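Local coordinates for pollen-specific leucine-rich repeat extensin-like protein 1 (Arabidopsis thaliana, PDB 6TME) that probably acts at the pollen cell wall, its leucine-rich repeat domain probably holding a partner protein, at residues L139-F145 / W163-L169; I171-E177 / F193-F199; K187-F193 / T211-T216; I203-G208 / P227-M233. One frame throughout, in Å; residues are numbered along the deposited sequence.

Contact 1 of 4, residues L139-F145 / W163-L169; sequences LTLMYEF and WPSLKFL. With SO4 (sulfate ion), chain I; EDO (1,2-ethanediol), chain T.
With CG of Met-142 anti to the backbone N (chi1 -167°) and CG of Trp-163 beside its own N (chi1 -68°), the thioether chain lies along one face of the indole. Met-142 CB sits 3.6 Å from the centroid of the five-membered ring, a CH-pi contact, while SD stands above the six-membered ring at a longer Met-aromatic distance. The far rim of the indole turns edge-to-face onto Phe-145, Trp-163 CH2 lying 3.7 Å from Phe-145 CD1 with the planes at 51°. Trp-163 NE1 donates to Leu-136 O. An alanine at Trp-163 is likely to open a gap between Met-142 and Phe-145 and to leave Leu-136 O without this donor. Nearer the sulfate, Lys-167 CB covers the centre of the Tyr-143 ring, and Lys-167 NZ and Tyr-143 OH both bind O1 of that ion. Tyr-143 O accepts from Lys-167 N (2.8 Å) and Phe-168 N (3.0 Å), and Phe-145 N returns a bond to Phe-168 O. Another protein chain also reaches this side, gripping the carboxylate of Glu-144. Parallel pairing of Glu-144 with Phe-168 and Phe-145 with Leu-169 is the repeat-to-repeat strand ladder of a leucine-rich repeat solenoid.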
# COMPACT_ATOMS: atom_id res chain seq x y z
N LEU A 139 9.65 -18.06 10.50
CA LEU A 139 8.18 -18.04 10.50
C LEU A 139 7.70 -18.34 9.08
O LEU A 139 7.22 -17.47 8.34
CB LEU A 139 7.65 -16.70 11.00
CG LEU A 139 7.54 -16.57 12.53
CD1 LEU A 139 8.85 -16.89 13.25
CD2 LEU A 139 7.06 -15.19 12.92
N THR A 140 7.85 -19.61 8.70
CA THR A 140 7.67 -20.00 7.31
C THR A 140 6.21 -19.99 6.87
O THR A 140 5.95 -20.09 5.67
CB THR A 140 8.27 -21.38 7.10
OG1 THR A 140 7.49 -22.35 7.80
CG2 THR A 140 9.72 -21.39 7.63
N LEU A 141 5.27 -19.88 7.79
CA LEU A 141 3.86 -19.80 7.43
C LEU A 141 3.38 -18.36 7.31
O LEU A 141 2.19 -18.13 7.05
CB LEU A 141 3.01 -20.54 8.48
CG LEU A 141 3.45 -21.95 8.85
CD1 LEU A 141 2.43 -22.58 9.80
CD2 LEU A 141 3.63 -22.80 7.57
N MET A 142 4.27 -17.38 7.51
CA MET A 142 3.87 -15.98 7.42
C MET A 142 3.11 -15.72 6.12
O MET A 142 3.56 -16.06 5.02
CB MET A 142 5.09 -15.07 7.49
CG MET A 142 4.71 -13.64 7.70
SD MET A 142 3.74 -13.48 9.21
CE MET A 142 5.07 -13.45 10.42
N TYR A 143 1.94 -15.14 6.29
CA TYR A 143 0.95 -14.87 5.25
C TYR A 143 0.57 -13.40 5.19
O TYR A 143 0.47 -12.84 4.09
CB TYR A 143 -0.28 -15.74 5.53
CG TYR A 143 -1.45 -15.67 4.55
CD1 TYR A 143 -1.55 -16.57 3.49
CD2 TYR A 143 -2.49 -14.78 4.75
CE1 TYR A 143 -2.63 -16.54 2.63
CE2 TYR A 143 -3.56 -14.73 3.90
CZ TYR A 143 -3.63 -15.62 2.84
OH TYR A 143 -4.73 -15.58 2.01
N GLU A 144 0.39 -12.76 6.35
CA GLU A 144 0.02 -11.34 6.46
C GLU A 144 0.84 -10.71 7.57
O GLU A 144 0.70 -11.06 8.74
CB GLU A 144 -1.48 -11.12 6.73
CG GLU A 144 -2.13 -12.03 7.74
CD GLU A 144 -3.65 -11.87 7.78
OE1 GLU A 144 -4.17 -10.82 8.23
OE2 GLU A 144 -4.34 -12.82 7.34
N PHE A 145 1.66 -9.74 7.19
CA PHE A 145 2.62 -9.09 8.06
C PHE A 145 2.34 -7.60 8.00
O PHE A 145 2.48 -6.99 6.94
CB PHE A 145 4.05 -9.39 7.59
CG PHE A 145 5.09 -9.09 8.60
CD1 PHE A 145 5.28 -9.94 9.70
CD2 PHE A 145 5.92 -7.98 8.44
CE1 PHE A 145 6.27 -9.67 10.64
CE2 PHE A 145 6.92 -7.70 9.38
CZ PHE A 145 7.09 -8.54 10.48
N TRP A 163 9.60 -15.51 2.96
CA TRP A 163 8.38 -16.19 3.37
C TRP A 163 7.68 -16.73 2.14
O TRP A 163 7.23 -15.94 1.30
CB TRP A 163 7.47 -15.24 4.13
CG TRP A 163 8.02 -14.83 5.46
CD1 TRP A 163 8.73 -15.61 6.31
CD2 TRP A 163 7.92 -13.54 6.08
NE1 TRP A 163 9.07 -14.89 7.44
CE2 TRP A 163 8.59 -13.62 7.32
CE3 TRP A 163 7.32 -12.32 5.71
CZ2 TRP A 163 8.68 -12.54 8.20
CZ3 TRP A 163 7.42 -11.25 6.58
CH2 TRP A 163 8.09 -11.36 7.81
N PRO A 164 7.55 -18.06 1.97
CA PRO A 164 6.96 -18.61 0.74
C PRO A 164 5.44 -18.48 0.64
O PRO A 164 4.88 -18.75 -0.43
CB PRO A 164 7.36 -20.08 0.78
CG PRO A 164 7.52 -20.39 2.29
CD PRO A 164 8.07 -19.10 2.88
N SER A 165 4.74 -18.09 1.70
CA SER A 165 3.29 -18.00 1.68
C SER A 165 2.83 -16.56 1.86
O SER A 165 1.65 -16.32 2.11
CB SER A 165 2.71 -18.90 2.78
OG SER A 165 2.61 -20.25 2.34
N LEU A 166 3.74 -15.61 1.75
CA LEU A 166 3.42 -14.22 2.05
C LEU A 166 2.46 -13.61 1.01
O LEU A 166 2.69 -13.68 -0.20
CB LEU A 166 4.71 -13.42 2.12
CG LEU A 166 4.49 -11.93 2.35
CD1 LEU A 166 3.82 -11.71 3.67
CD2 LEU A 166 5.80 -11.16 2.29
N LYS A 167 1.39 -13.01 1.50
CA LYS A 167 0.34 -12.45 0.68
C LYS A 167 0.09 -10.97 0.94
O LYS A 167 -0.31 -10.25 0.02
CB LYS A 167 -0.98 -13.22 0.93
CG LYS A 167 -2.15 -12.63 0.15
CD LYS A 167 -3.35 -13.52 0.14
CE LYS A 167 -4.21 -13.25 -1.09
NZ LYS A 167 -5.52 -13.93 -0.99
N PHE A 168 0.33 -10.50 2.16
CA PHE A 168 -0.00 -9.15 2.58
C PHE A 168 1.20 -8.62 3.34
O PHE A 168 1.61 -9.21 4.35
CB PHE A 168 -1.24 -9.16 3.48
CG PHE A 168 -1.74 -7.79 3.89
CD1 PHE A 168 -1.10 -7.07 4.90
CD2 PHE A 168 -2.88 -7.26 3.32
CE1 PHE A 168 -1.59 -5.84 5.29
CE2 PHE A 168 -3.36 -6.05 3.71
CZ PHE A 168 -2.73 -5.34 4.69
N LEU A 169 1.79 -7.55 2.82
CA LEU A 169 2.95 -6.91 3.42
C LEU A 169 2.61 -5.44 3.59
O LEU A 169 2.44 -4.73 2.59
CB LEU A 169 4.18 -7.09 2.55
CG LEU A 169 5.51 -6.52 3.07
CD1 LEU A 169 5.79 -6.95 4.48
CD2 LEU A 169 6.66 -6.93 2.15
S SO4 I . -5.04 -17.69 -0.75
O1 SO4 I . -5.78 -16.42 -0.71
O2 SO4 I . -5.07 -18.32 0.57
O3 SO4 I . -5.67 -18.57 -1.73
O4 SO4 I . -3.67 -17.43 -1.14
C1 EDO T . 0.01 -21.62 4.84
O1 EDO T . -1.41 -21.47 4.71
C2 EDO T . 0.49 -20.74 5.99
O2 EDO T . 0.10 -19.38 5.78
O HOH W 1 5.43 -17.62 4.24
O HOH W 2 4.57 -21.54 3.91

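Contact 2 of 4, residues I171-E177 / F193-F199; sequences IRYNDFE and FLNNNRF. With GOL (glycerol), chain S; EDO (1,2-ethanediol), chain U.
Asn-197 reaches across to Ile-171 and Phe-176 with both ends of its amide: ND2 donates to Ile-171 O (3.1 Å) and OD1 accepts from Phe-176 N (3.0 Å), with a weak bond from Asn-174 N. The ND2 group also holds Leu-194 O of its own turn, so one amide ties two successive turns together. Asn-174 ND2 comes to Ile-171 O from the other face of that carbonyl, which is thus gripped from both sides, each donor well above its plane. A leucine in place of Asn-197 would probably leave Ile-171 O with one fewer donor and Phe-176 N without its acceptor, setting the turn free to shift. Nearby, the Asn-196 amide stacks on the Tyr-173 ring, the planes 15° apart and CB 3.6 Å from the ring centroid. Asn-195 ND2 steadies that amide through Asn-196 OD1 (2.9 Å), while Asn-195 OD1 is bound by Thr-216 OG1. On the apolar side of the turns, CZ of Phe-199 meets Phe-176 CB at 3.4 Å and Ile-171 CD1 at 3.6 Å, the latter at the ring edge. Tyr-173 OH and the Arg-172 guanidinium bind the backbone of another protein chain. Backbone bonds run from Tyr-173 N to Asn-195 O and from Arg-198 N to Phe-176 O. The asparagine ladder of the leucine-rich repeat runs on in both directions: Asn-174 OD1 accepts from Phe-152 N and Asn-220 OD1 from Phe-199 N, joining strands 151-153, 175-178, 198-201 and 221-224.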
# COMPACT_ATOMS: atom_id res chain seq x y z
N ILE A 171 4.30 -2.20 5.44
CA ILE A 171 5.36 -1.52 6.17
C ILE A 171 5.21 -0.01 6.13
O ILE A 171 6.12 0.72 6.51
CB ILE A 171 6.75 -1.93 5.66
CG1 ILE A 171 6.93 -1.47 4.20
CG2 ILE A 171 6.94 -3.47 5.77
CD1 ILE A 171 8.33 -1.68 3.65
N ARG A 172 4.04 0.48 5.71
CA ARG A 172 3.80 1.91 5.55
C ARG A 172 3.94 2.63 6.88
O ARG A 172 3.76 2.05 7.97
CB ARG A 172 2.40 2.14 4.94
CG ARG A 172 1.25 1.95 5.94
CD ARG A 172 -0.15 1.74 5.34
NE ARG A 172 -0.96 1.13 6.39
CZ ARG A 172 -1.81 1.78 7.20
NH1 ARG A 172 -2.06 3.09 7.05
NH2 ARG A 172 -2.41 1.10 8.16
N TYR A 173 4.33 3.91 6.80
CA TYR A 173 4.38 4.82 7.95
C TYR A 173 5.46 4.40 8.96
O TYR A 173 5.22 4.35 10.17
CB TYR A 173 3.01 4.94 8.62
CG TYR A 173 2.21 6.04 8.01
CD1 TYR A 173 2.54 7.38 8.23
CD2 TYR A 173 1.13 5.74 7.19
CE1 TYR A 173 1.78 8.41 7.64
CE2 TYR A 173 0.38 6.74 6.62
CZ TYR A 173 0.71 8.07 6.84
OH TYR A 173 -0.06 9.02 6.25
N ASN A 174 6.64 4.08 8.44
CA ASN A 174 7.79 3.81 9.28
C ASN A 174 8.89 4.73 8.76
O ASN A 174 8.63 5.77 8.15
CB ASN A 174 8.17 2.33 9.24
CG ASN A 174 7.25 1.48 10.09
OD1 ASN A 174 7.33 1.52 11.31
ND2 ASN A 174 6.41 0.68 9.44
N ASP A 175 10.14 4.36 9.00
CA ASP A 175 11.30 5.09 8.51
C ASP A 175 12.22 4.15 7.76
O ASP A 175 13.45 4.20 7.91
CB ASP A 175 12.03 5.78 9.66
CG ASP A 175 13.07 6.79 9.18
OD1 ASP A 175 13.02 7.19 8.00
OD2 ASP A 175 13.98 7.14 9.96
N PHE A 176 11.65 3.25 6.96
CA PHE A 176 12.46 2.48 6.02
C PHE A 176 12.98 3.40 4.91
O PHE A 176 12.35 4.40 4.54
CB PHE A 176 11.65 1.33 5.44
CG PHE A 176 11.25 0.29 6.47
CD1 PHE A 176 12.23 -0.50 7.08
CD2 PHE A 176 9.92 0.11 6.83
CE1 PHE A 176 11.87 -1.45 8.02
CE2 PHE A 176 9.56 -0.84 7.77
CZ PHE A 176 10.54 -1.62 8.37
N GLU A 177 14.15 3.06 4.38
CA GLU A 177 14.81 3.97 3.45
C GLU A 177 15.73 3.19 2.52
O GLU A 177 15.90 1.98 2.65
CB GLU A 177 15.58 5.04 4.22
CG GLU A 177 16.62 4.46 5.14
CD GLU A 177 17.95 4.24 4.44
OE1 GLU A 177 18.44 5.20 3.80
OE2 GLU A 177 18.47 3.09 4.51
N PHE A 193 2.03 -2.34 0.69
CA PHE A 193 1.92 -0.97 1.18
C PHE A 193 3.31 -0.50 1.58
O PHE A 193 3.90 -1.04 2.52
CB PHE A 193 0.93 -0.88 2.34
CG PHE A 193 -0.47 -1.31 1.98
CD1 PHE A 193 -1.30 -0.47 1.28
CD2 PHE A 193 -0.93 -2.59 2.31
CE1 PHE A 193 -2.60 -0.86 0.93
CE2 PHE A 193 -2.22 -3.00 1.96
CZ PHE A 193 -3.05 -2.13 1.27
N LEU A 194 3.84 0.48 0.86
CA LEU A 194 5.15 1.05 1.15
C LEU A 194 5.08 2.52 1.53
O LEU A 194 6.10 3.09 1.90
CB LEU A 194 6.09 0.91 -0.06
CG LEU A 194 6.11 -0.44 -0.77
CD1 LEU A 194 6.71 -0.25 -2.15
CD2 LEU A 194 6.89 -1.48 0.05
N ASN A 195 3.90 3.13 1.46
CA ASN A 195 3.79 4.58 1.48
C ASN A 195 4.31 5.14 2.79
O ASN A 195 4.38 4.44 3.82
CB ASN A 195 2.35 5.02 1.23
CG ASN A 195 1.35 4.45 2.26
OD1 ASN A 195 0.92 3.30 2.17
ND2 ASN A 195 1.00 5.27 3.24
N ASN A 196 4.71 6.42 2.75
CA ASN A 196 5.14 7.17 3.93
C ASN A 196 6.32 6.49 4.61
O ASN A 196 6.31 6.17 5.81
CB ASN A 196 3.99 7.36 4.91
CG ASN A 196 2.96 8.33 4.41
OD1 ASN A 196 2.08 7.98 3.61
ND2 ASN A 196 3.05 9.57 4.88
N ASN A 197 7.35 6.27 3.81
CA ASN A 197 8.65 5.85 4.31
C ASN A 197 9.66 6.85 3.75
O ASN A 197 9.34 7.98 3.38
CB ASN A 197 8.91 4.39 3.93
CG ASN A 197 8.28 3.44 4.91
OD1 ASN A 197 8.79 3.25 6.02
ND2 ASN A 197 7.12 2.89 4.54
N ARG A 198 10.91 6.43 3.66
CA ARG A 198 11.92 7.25 3.03
C ARG A 198 12.66 6.46 1.97
O ARG A 198 13.86 6.64 1.77
CB ARG A 198 12.86 7.82 4.08
CG ARG A 198 12.19 8.84 4.98
CD ARG A 198 11.94 10.15 4.20
NE ARG A 198 13.04 11.11 4.38
CZ ARG A 198 13.01 12.38 3.99
NH1 ARG A 198 11.95 12.89 3.39
NH2 ARG A 198 14.07 13.16 4.22
N PHE A 199 11.96 5.58 1.25
CA PHE A 199 12.57 4.90 0.11
C PHE A 199 12.99 5.89 -0.97
O PHE A 199 12.37 6.94 -1.17
CB PHE A 199 11.59 3.88 -0.48
CG PHE A 199 11.26 2.75 0.46
CD1 PHE A 199 12.27 1.95 0.98
CD2 PHE A 199 9.94 2.50 0.82
CE1 PHE A 199 11.97 0.90 1.87
CE2 PHE A 199 9.63 1.46 1.70
CZ PHE A 199 10.64 0.66 2.23
C1 GOL S . 7.05 8.84 8.26
O1 GOL S . 6.50 7.58 8.71
C2 GOL S . 6.54 9.21 6.78
O2 GOL S . 5.48 10.12 6.76
C3 GOL S . 7.77 9.77 6.02
O3 GOL S . 7.42 9.76 4.66
C1 EDO U . 11.22 16.55 2.67
O1 EDO U . 10.87 16.23 1.31
C2 EDO U . 12.62 17.15 2.76
O2 EDO U . 13.59 16.10 2.71

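Contact 3 of 4, residues K187-F193 / T211-T216; sequences KDLDAIF and TASVVT. With SO4 (sulfate ion), chain N.
Phe-193 sets its ring against Val-214 and Thr-216: CZ meets Val-214 CG1 at 3.7 Å, and Thr-216 OG1 lies near the ring plane, 3.5 Å from CD1. With CG beside the backbone N (chi1 -60°), the ring swings across the neighbouring strand toward both residues. The Thr-216 hydroxyl is already held by Asn-195. On the same face Ala-191 CB touches Val-214 CG1, and on the other Ile-192 CD1 reaches Ala-212 CB at 4.1 Å. Strands 191-193 and 214-216 run parallel, their axes 4.8 Å apart at 12°, as adjacent rungs of the leucine-rich repeat solenoid. Ile-192 uses both its backbone N and O: N donates to Val-214 O and O accepts from Thr-216 N, each at 3.0 Å. Before the strands, Asp-190 O accepts from Ser-213 N and, weakly, from Val-214 N. Asp-190 OD1 takes the Ser-213 hydroxyl at 2.8 Å from above the carboxylate plane, whereas OD2 is engaged by another protein chain, including an aromatic side chain. At the start of the segments, a water accepts from Thr-211 N and donates to Lys-187 O and Leu-189 O, and Thr-211 OG1 donates to a sulfate.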
# COMPACT_ATOMS: atom_id res chain seq x y z
N LYS A 187 7.57 -12.01 -5.56
CA LYS A 187 6.68 -12.73 -4.65
C LYS A 187 5.23 -12.61 -5.14
O LYS A 187 4.87 -11.65 -5.83
CB LYS A 187 6.78 -12.18 -3.23
CG LYS A 187 8.19 -11.94 -2.71
CD LYS A 187 8.81 -13.23 -2.22
CE LYS A 187 8.17 -13.70 -0.91
NZ LYS A 187 8.31 -15.17 -0.79
N ASP A 188 4.39 -13.57 -4.78
CA ASP A 188 2.98 -13.46 -5.17
C ASP A 188 2.16 -12.72 -4.09
O ASP A 188 1.21 -13.22 -3.51
CB ASP A 188 2.40 -14.82 -5.54
CG ASP A 188 2.26 -15.79 -4.36
OD1 ASP A 188 1.90 -16.96 -4.63
OD2 ASP A 188 2.50 -15.42 -3.19
N LEU A 189 2.58 -11.49 -3.83
CA LEU A 189 1.85 -10.64 -2.91
C LEU A 189 0.54 -10.18 -3.55
O LEU A 189 0.47 -9.91 -4.75
CB LEU A 189 2.71 -9.43 -2.52
CG LEU A 189 3.82 -9.76 -1.52
CD1 LEU A 189 4.85 -8.67 -1.51
CD2 LEU A 189 3.21 -9.89 -0.15
N ASP A 190 -0.51 -10.13 -2.73
CA ASP A 190 -1.75 -9.49 -3.14
C ASP A 190 -1.75 -8.01 -2.82
O ASP A 190 -2.43 -7.23 -3.50
CB ASP A 190 -2.94 -10.19 -2.46
CG ASP A 190 -4.24 -9.37 -2.54
OD1 ASP A 190 -4.77 -9.19 -3.67
OD2 ASP A 190 -4.73 -8.92 -1.48
N ALA A 191 -0.98 -7.59 -1.82
CA ALA A 191 -1.05 -6.22 -1.34
C ALA A 191 0.33 -5.81 -0.84
O ALA A 191 0.93 -6.53 -0.03
CB ALA A 191 -2.09 -6.07 -0.22
N ILE A 192 0.81 -4.66 -1.31
CA ILE A 192 2.12 -4.13 -0.97
C ILE A 192 1.91 -2.66 -0.60
O ILE A 192 1.62 -1.82 -1.46
CB ILE A 192 3.12 -4.26 -2.14
CG1 ILE A 192 3.09 -5.67 -2.73
CG2 ILE A 192 4.55 -3.91 -1.70
CD1 ILE A 192 3.78 -5.81 -4.07
N PHE A 193 2.03 -2.34 0.69
CA PHE A 193 1.92 -0.97 1.18
C PHE A 193 3.31 -0.50 1.58
O PHE A 193 3.90 -1.04 2.52
CB PHE A 193 0.93 -0.88 2.34
CG PHE A 193 -0.47 -1.31 1.98
CD1 PHE A 193 -1.30 -0.47 1.28
CD2 PHE A 193 -0.93 -2.59 2.31
CE1 PHE A 193 -2.60 -0.86 0.93
CE2 PHE A 193 -2.22 -3.00 1.96
CZ PHE A 193 -3.05 -2.13 1.27
N THR A 211 1.64 -9.58 -8.96
CA THR A 211 0.26 -10.04 -8.98
C THR A 211 -0.59 -9.26 -7.98
O THR A 211 -1.71 -9.67 -7.69
CB THR A 211 0.21 -11.53 -8.65
OG1 THR A 211 1.02 -11.77 -7.49
CG2 THR A 211 0.75 -12.33 -9.81
N ALA A 212 -0.07 -8.17 -7.45
CA ALA A 212 -0.77 -7.46 -6.40
C ALA A 212 -2.01 -6.78 -6.95
O ALA A 212 -2.00 -6.21 -8.04
CB ALA A 212 0.15 -6.44 -5.76
N SER A 213 -3.09 -6.84 -6.16
CA SER A 213 -4.29 -6.04 -6.41
C SER A 213 -4.15 -4.59 -5.94
O SER A 213 -4.84 -3.72 -6.48
CB SER A 213 -5.51 -6.70 -5.76
OG SER A 213 -5.44 -6.61 -4.35
N VAL A 214 -3.27 -4.30 -4.97
CA VAL A 214 -3.04 -2.93 -4.53
C VAL A 214 -1.56 -2.74 -4.22
O VAL A 214 -0.96 -3.58 -3.54
CB VAL A 214 -3.89 -2.53 -3.30
CG1 VAL A 214 -3.67 -3.48 -2.10
CG2 VAL A 214 -3.59 -1.10 -2.88
N VAL A 215 -0.98 -1.65 -4.74
CA VAL A 215 0.40 -1.25 -4.44
C VAL A 215 0.41 0.25 -4.13
O VAL A 215 -0.08 1.06 -4.92
CB VAL A 215 1.36 -1.53 -5.62
CG1 VAL A 215 2.77 -1.21 -5.20
CG2 VAL A 215 1.25 -2.98 -6.14
N THR A 216 1.00 0.63 -2.99
CA THR A 216 1.19 2.04 -2.66
C THR A 216 2.67 2.37 -2.52
O THR A 216 3.42 1.65 -1.84
CB THR A 216 0.42 2.44 -1.38
OG1 THR A 216 0.96 1.80 -0.22
CG2 THR A 216 -1.07 2.11 -1.53
S SO4 N . -2.19 -13.30 -5.25
O1 SO4 N . -2.70 -11.94 -5.39
O2 SO4 N . -1.58 -13.43 -3.93
O3 SO4 N . -1.20 -13.56 -6.30
O4 SO4 N . -3.29 -14.25 -5.36
O HOH W 3 2.78 -9.17 -6.47

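Contact 4 of 4, residues I203-G208 / P227-M233; sequences IPETIG and PKTIGQM
Glu-205 O takes the hydroxyl proton of Thr-229, OG1 lying 2.9 Å away and 32° out of the carbonyl plane. This is the one direct hydrogen bond between the two loops. Chi1 of 47° sets OG1 between the backbone N and the carbonyl carbon of Thr-229, turned toward the 203-208 loop and 3.8 Å from Ile-207 CG2. To one flank, Pro-227 presses its ring into the opposite loop: CD lies 3.9 Å from Ile-203 CG2, CG faces the carbonyl oxygen of Ile-203 at 3.5 Å, and CB meets the bent carboxylate arm of Glu-205, OE1 at 3.7 Å. To the other flank, Met-233 folds at its last torsion and brings SD to 3.8 Å from Ile-207 CG1, the two side chains crossing at a slant, while its CG rests against Ile-207 O. Ile-207 therefore meets Pro-227, Thr-229 and Met-233 together. At Gly-208 the backbones close up, CA standing 3.2 Å from Thr-229 O, where a beta carbon would collide with that oxygen. Segment 228-232 is a 3-10 turn and 207-208 belongs to another, so the loops stack as the short turns found on the side of a leucine-rich repeat coil away from the parallel strands. Thr-206 OG1 binds Pro-182 O, carrying the pattern toward the preceding repeat. With a single cross-loop bond, the contact depends chiefly on apolar fit and on close backbone approach at glycine.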
# COMPACT_ATOMS: atom_id res chain seq x y z
N ILE A 203 11.63 3.01 -9.26
CA ILE A 203 10.68 1.90 -9.23
C ILE A 203 11.29 0.74 -10.01
O ILE A 203 11.69 0.93 -11.16
CB ILE A 203 9.34 2.31 -9.83
CG1 ILE A 203 8.72 3.45 -9.03
CG2 ILE A 203 8.38 1.12 -9.84
CD1 ILE A 203 7.71 4.20 -9.84
N PRO A 204 11.39 -0.44 -9.43
CA PRO A 204 12.08 -1.54 -10.11
C PRO A 204 11.40 -1.90 -11.42
O PRO A 204 10.17 -1.90 -11.53
CB PRO A 204 11.98 -2.68 -9.10
CG PRO A 204 11.73 -2.01 -7.78
CD PRO A 204 10.91 -0.81 -8.09
N GLU A 205 12.22 -2.26 -12.42
CA GLU A 205 11.71 -2.78 -13.67
C GLU A 205 10.85 -4.02 -13.48
O GLU A 205 10.07 -4.37 -14.37
CB GLU A 205 12.87 -3.09 -14.63
CG GLU A 205 13.61 -1.83 -15.11
CD GLU A 205 12.79 -1.01 -16.09
OE1 GLU A 205 11.87 -1.59 -16.73
OE2 GLU A 205 13.05 0.21 -16.23
N THR A 206 10.99 -4.70 -12.34
CA THR A 206 10.27 -5.94 -12.07
C THR A 206 8.80 -5.71 -11.72
O THR A 206 8.06 -6.69 -11.60
CB THR A 206 10.92 -6.66 -10.90
OG1 THR A 206 11.06 -5.72 -9.83
CG2 THR A 206 12.29 -7.19 -11.30
N ILE A 207 8.37 -4.45 -11.55
CA ILE A 207 7.00 -4.18 -11.13
C ILE A 207 5.98 -4.92 -11.99
O ILE A 207 4.92 -5.34 -11.49
CB ILE A 207 6.75 -2.67 -11.13
CG1 ILE A 207 5.44 -2.37 -10.42
CG2 ILE A 207 6.73 -2.12 -12.56
CD1 ILE A 207 5.20 -0.90 -10.25
N GLY A 208 6.27 -5.12 -13.28
CA GLY A 208 5.33 -5.81 -14.15
C GLY A 208 5.09 -7.26 -13.78
O GLY A 208 4.12 -7.86 -14.25
N PRO A 227 8.15 2.53 -14.98
CA PRO A 227 8.67 1.58 -15.98
C PRO A 227 7.60 1.18 -17.00
O PRO A 227 6.41 1.06 -16.66
CB PRO A 227 9.12 0.38 -15.14
CG PRO A 227 9.32 0.92 -13.77
CD PRO A 227 8.29 2.02 -13.60
N LYS A 228 8.03 0.97 -18.25
CA LYS A 228 7.12 0.54 -19.31
C LYS A 228 6.45 -0.79 -18.99
O LYS A 228 5.37 -1.07 -19.54
CB LYS A 228 7.88 0.42 -20.65
CG LYS A 228 8.05 1.72 -21.43
N THR A 229 7.06 -1.62 -18.13
CA THR A 229 6.52 -2.91 -17.71
C THR A 229 5.28 -2.80 -16.83
O THR A 229 4.63 -3.82 -16.58
CB THR A 229 7.58 -3.73 -16.94
OG1 THR A 229 8.21 -2.90 -15.96
CG2 THR A 229 8.66 -4.26 -17.88
N ILE A 230 4.92 -1.59 -16.38
CA ILE A 230 3.71 -1.43 -15.58
C ILE A 230 2.48 -2.02 -16.27
O ILE A 230 1.53 -2.45 -15.61
CB ILE A 230 3.49 0.05 -15.25
CG1 ILE A 230 2.38 0.18 -14.20
CG2 ILE A 230 3.11 0.84 -16.53
CD1 ILE A 230 2.44 1.47 -13.43
N GLY A 231 2.48 -2.05 -17.60
CA GLY A 231 1.35 -2.60 -18.32
C GLY A 231 1.15 -4.09 -18.10
O GLY A 231 0.05 -4.59 -18.35
N GLN A 232 2.18 -4.79 -17.64
CA GLN A 232 2.10 -6.23 -17.47
C GLN A 232 1.56 -6.66 -16.10
O GLN A 232 1.32 -7.85 -15.90
CB GLN A 232 3.47 -6.86 -17.72
CG GLN A 232 3.86 -6.85 -19.20
CD GLN A 232 5.36 -6.95 -19.43
OE1 GLN A 232 6.03 -5.95 -19.68
NE2 GLN A 232 5.89 -8.17 -19.37
N MET A 233 1.34 -5.73 -15.17
CA MET A 233 0.78 -6.09 -13.87
C MET A 233 -0.59 -6.73 -14.02
O MET A 233 -1.52 -6.14 -14.59
CB MET A 233 0.68 -4.85 -12.97
CG MET A 233 2.03 -4.21 -12.73
SD MET A 233 1.95 -2.68 -11.79
CE MET A 233 1.74 -3.28 -10.13

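Along the chain contact 1 closes first, then contacts 2 and 3 interleave and share Phe-193, and contact 4 alternates with contact 3. Contacts 1 and 3 lie on neighbouring rungs of the same parallel ladder, centres 12 Å apart, with strands 168-170 and 191-193 side by side. Contact 2 continues from those strands into the asparagine turns and strands 175-178 and 198-201, its centre 15 Å from contact 3. Contact 4 packs the 3-10 turns; its centre is 13 Å from contact 3, which it touches through Met-233 and Val-215, and 23 Å from contact 1. Together they follow successive solenoid coils, and another protein chain reaches contacts 1, 2 and 3 but not contact 4.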